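Local coordinates for glycoside hydrolase family protein (PDB 6Q2F) that probably hydrolyses terminal alpha-L-rhamnose units from rhamnosylated glycosides, at residues 890-895 / 915-920. Sequence-based numbering, arbitrary orientation.
Sequences VKIPFV and QSIEAH
In a curled antiparallel beta-sheet, the loop leading into strand 894-899 packs Val890 and Ile892 against Gln915 and Ile917 of strand 915-921. The backbones stay well apart, with CA of Val890 and CA of Gln915 8.8 Å from each other, and no hydrogen bond crosses, so side chains alone bridge the gap. The isoleucines meet end to end through their delta methyls: CD1 of Ile892 lies 3.8 Å from CD1 of Ile917 and 4.2 Å from its CG2. Ile892 extends its chain fully (chi2 179°), which carries the terminal methyl across to its partner. Val890 and Gln915 instead pass alongside one another, running opposite ways. CG2 of Val890 is 3.6 Å from OE1 of Gln915. The same methyl lies 3.9 Å from CD and 4.0 Å from NE2 of Gln915, so it rests against the whole amide and not just its oxygen; this is van der Waals contact. A bend at chi2 (-67°) turns the Gln915 amide back against the Val890 methyls and lets NE2 hydrogen-bond to the carbonyl O of Ala913, which limits rotation of the amide. Cutting Gln915 back to an alanine is likely to leave that carbonyl without this side-chain donor and open a gap beside the Val890 methyls. The summed burial is modest, 157 Å², yet three of the four touching residues are buried. Phe883 of strand 881-884 touches both isoleucines, Leu907 of strand 902-908 packs on Ile892, and Leu954 of strand 949-956 on Ile917, joining the contact to three neighbouring strands.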
ATOM      1  N   VAL A 890      -3.281  24.267 -11.628  1.00 39.76           N
ATOM      2  CA  VAL A 890      -4.556  23.583 -11.449  1.00 38.71           C
ATOM      3  C   VAL A 890      -4.421  22.175 -12.004  1.00 44.41           C
ATOM      4  O   VAL A 890      -4.017  21.979 -13.157  1.00 45.98           O
ATOM      5  CB  VAL A 890      -5.707  24.344 -12.120  1.00 38.49           C
ATOM      6  CG1 VAL A 890      -6.927  23.439 -12.296  1.00 31.67           C
ATOM      7  CG2 VAL A 890      -6.084  25.576 -11.291  1.00 36.89           C
ATOM      8  N   LYS A 891      -4.727  21.184 -11.176  1.00 49.26           N
ATOM      9  CA  LYS A 891      -4.685  19.797 -11.601  1.00 39.44           C
ATOM     10  C   LYS A 891      -6.107  19.340 -11.845  1.00 36.30           C
ATOM     11  O   LYS A 891      -6.982  19.547 -10.998  1.00 36.04           O
ATOM     12  CB  LYS A 891      -4.022  18.900 -10.557  1.00 41.57           C
ATOM     13  CG  LYS A 891      -2.747  19.444  -9.950  1.00 52.84           C
ATOM     14  CD  LYS A 891      -1.655  19.587 -10.975  1.00 56.74           C
ATOM     15  CE  LYS A 891      -0.460  20.328 -10.385  1.00 65.37           C
ATOM     16  NZ  LYS A 891       0.444  20.885 -11.438  1.00 70.11           N
ATOM     17  N   ILE A 892      -6.331  18.724 -12.996  1.00 32.66           N
ATOM     18  CA  ILE A 892      -7.582  18.028 -13.271  1.00 32.01           C
ATOM     19  C   ILE A 892      -7.214  16.660 -13.827  1.00 32.90           C
ATOM     20  O   ILE A 892      -7.309  16.443 -15.045  1.00 32.49           O
ATOM     21  CB  ILE A 892      -8.476  18.830 -14.234  1.00 36.85           C
ATOM     22  CG1 ILE A 892      -8.774  20.217 -13.656  1.00 35.72           C
ATOM     23  CG2 ILE A 892      -9.786  18.102 -14.499  1.00 28.91           C
ATOM     24  CD1 ILE A 892      -9.621  21.091 -14.556  1.00 36.73           C
ATOM     25  N   PRO A 893      -6.767  15.725 -12.987  1.00 33.54           N
ATOM     26  CA  PRO A 893      -6.374  14.399 -13.497  1.00 28.02           C
ATOM     27  C   PRO A 893      -7.594  13.679 -14.044  1.00 29.29           C
ATOM     28  O   PRO A 893      -8.736  14.085 -13.825  1.00 29.42           O
ATOM     29  CB  PRO A 893      -5.793  13.693 -12.264  1.00 24.11           C
ATOM     30  CG  PRO A 893      -6.548  14.330 -11.101  1.00 24.75           C
ATOM     31  CD  PRO A 893      -6.784  15.778 -11.511  1.00 24.93           C
ATOM     32  N   PHE A 894      -7.360  12.587 -14.764  1.00 29.96           N
ATOM     33  CA  PHE A 894      -8.479  11.980 -15.465  1.00 26.62           C
ATOM     34  C   PHE A 894      -8.286  10.480 -15.580  1.00 29.18           C
ATOM     35  O   PHE A 894      -7.158   9.970 -15.574  1.00 25.07           O
ATOM     36  CB  PHE A 894      -8.638  12.562 -16.877  1.00 27.39           C
ATOM     37  CG  PHE A 894      -7.595  12.060 -17.847  1.00 24.70           C
ATOM     38  CD1 PHE A 894      -6.310  12.567 -17.820  1.00 23.29           C
ATOM     39  CD2 PHE A 894      -7.905  11.083 -18.780  1.00 27.95           C
ATOM     40  CE1 PHE A 894      -5.353  12.124 -18.730  1.00 28.27           C
ATOM     41  CE2 PHE A 894      -6.959  10.637 -19.688  1.00 28.65           C
ATOM     42  CZ  PHE A 894      -5.681  11.160 -19.661  1.00 25.18           C
ATOM     43  N   VAL A 895      -9.417   9.787 -15.721  1.00 27.98           N
ATOM     44  CA  VAL A 895      -9.461   8.397 -16.146  1.00 24.93           C
ATOM     45  C   VAL A 895     -10.231   8.331 -17.453  1.00 28.44           C
ATOM     46  O   VAL A 895     -11.227   9.057 -17.644  1.00 22.69           O
ATOM     47  CB  VAL A 895     -10.103   7.484 -15.086  1.00 28.67           C
ATOM     48  CG1 VAL A 895     -10.148   6.058 -15.598  1.00 23.05           C
ATOM     49  CG2 VAL A 895      -9.301   7.562 -13.770  1.00 28.66           C
ATOM     50  N   GLN A 915     -13.527  26.033 -11.423  1.00 41.91           N
ATOM     51  CA  GLN A 915     -12.834  26.259 -12.684  1.00 36.52           C
ATOM     52  C   GLN A 915     -13.840  26.290 -13.823  1.00 38.50           C
ATOM     53  O   GLN A 915     -14.818  25.535 -13.828  1.00 38.53           O
ATOM     54  CB  GLN A 915     -11.782  25.161 -12.957  1.00 41.25           C
ATOM     55  CG  GLN A 915     -10.834  24.911 -11.792  1.00 44.69           C
ATOM     56  CD  GLN A 915      -9.927  26.099 -11.535  1.00 50.62           C
ATOM     57  OE1 GLN A 915      -9.356  26.674 -12.461  1.00 50.71           O
ATOM     58  NE2 GLN A 915      -9.798  26.482 -10.265  1.00 51.20           N
ATOM     59  N   SER A 916     -13.582  27.171 -14.787  1.00 39.63           N
ATOM     60  CA  SER A 916     -14.285  27.227 -16.063  1.00 41.14           C
ATOM     61  C   SER A 916     -13.246  26.937 -17.133  1.00 37.36           C
ATOM     62  O   SER A 916     -12.405  27.790 -17.425  1.00 47.58           O
ATOM     63  CB  SER A 916     -14.931  28.597 -16.298  1.00 34.62           C
ATOM     64  OG  SER A 916     -16.047  28.786 -15.452  1.00 56.13           O
ATOM     65  N   ILE A 917     -13.287  25.740 -17.707  1.00 35.21           N
ATOM     66  CA  ILE A 917     -12.252  25.328 -18.642  1.00 38.70           C
ATOM     67  C   ILE A 917     -12.869  25.037 -20.003  1.00 41.99           C
ATOM     68  O   ILE A 917     -14.084  24.920 -20.157  1.00 36.01           O
ATOM     69  CB  ILE A 917     -11.475  24.096 -18.145  1.00 36.65           C
ATOM     70  CG1 ILE A 917     -12.411  22.888 -18.058  1.00 31.03           C
ATOM     71  CG2 ILE A 917     -10.817  24.374 -16.800  1.00 41.31           C
ATOM     72  CD1 ILE A 917     -11.699  21.572 -17.650  1.00 30.23           C
ATOM     73  N   GLU A 918     -11.998  24.902 -20.998  1.00 43.41           N
ATOM     74  CA  GLU A 918     -12.335  24.242 -22.250  1.00 38.74           C
ATOM     75  C   GLU A 918     -11.599  22.913 -22.242  1.00 38.52           C
ATOM     76  O   GLU A 918     -10.362  22.886 -22.205  1.00 33.83           O
ATOM     77  CB  GLU A 918     -11.958  25.091 -23.469  1.00 39.01           C
ATOM     78  CG  GLU A 918     -12.836  26.335 -23.662  1.00 47.68           C
ATOM     79  CD  GLU A 918     -13.309  26.511 -25.103  1.00 63.81           C
ATOM     80  OE1 GLU A 918     -12.460  26.578 -26.023  1.00 62.97           O
ATOM     81  OE2 GLU A 918     -14.540  26.565 -25.311  1.00 72.41           O
ATOM     82  N   ALA A 919     -12.355  21.822 -22.232  1.00 37.94           N
ATOM     83  CA  ALA A 919     -11.796  20.485 -22.079  1.00 39.85           C
ATOM     84  C   ALA A 919     -11.671  19.832 -23.449  1.00 41.57           C
ATOM     85  O   ALA A 919     -12.629  19.848 -24.232  1.00 41.78           O
ATOM     86  CB  ALA A 919     -12.667  19.628 -21.159  1.00 30.62           C
ATOM     87  N   HIS A 920     -10.487  19.270 -23.733  1.00 32.45           N
ATOM     88  CA  HIS A 920     -10.153  18.658 -25.021  1.00 35.13           C
ATOM     89  C   HIS A 920     -10.030  17.156 -24.841  1.00 27.63           C
ATOM     90  O   HIS A 920      -9.186  16.696 -24.070  1.00 33.08           O
ATOM     91  CB  HIS A 920      -8.834  19.200 -25.586  1.00 35.69           C
ATOM     92  CG  HIS A 920      -8.872  20.658 -25.930  1.00 37.92           C
ATOM     93  ND1 HIS A 920      -8.610  21.132 -27.200  1.00 32.59           N
ATOM     94  CD2 HIS A 920      -9.148  21.746 -25.171  1.00 30.50           C
ATOM     95  CE1 HIS A 920      -8.734  22.448 -27.209  1.00 38.19           C
ATOM     96  NE2 HIS A 920      -9.041  22.847 -25.988  1.00 34.25           N
TER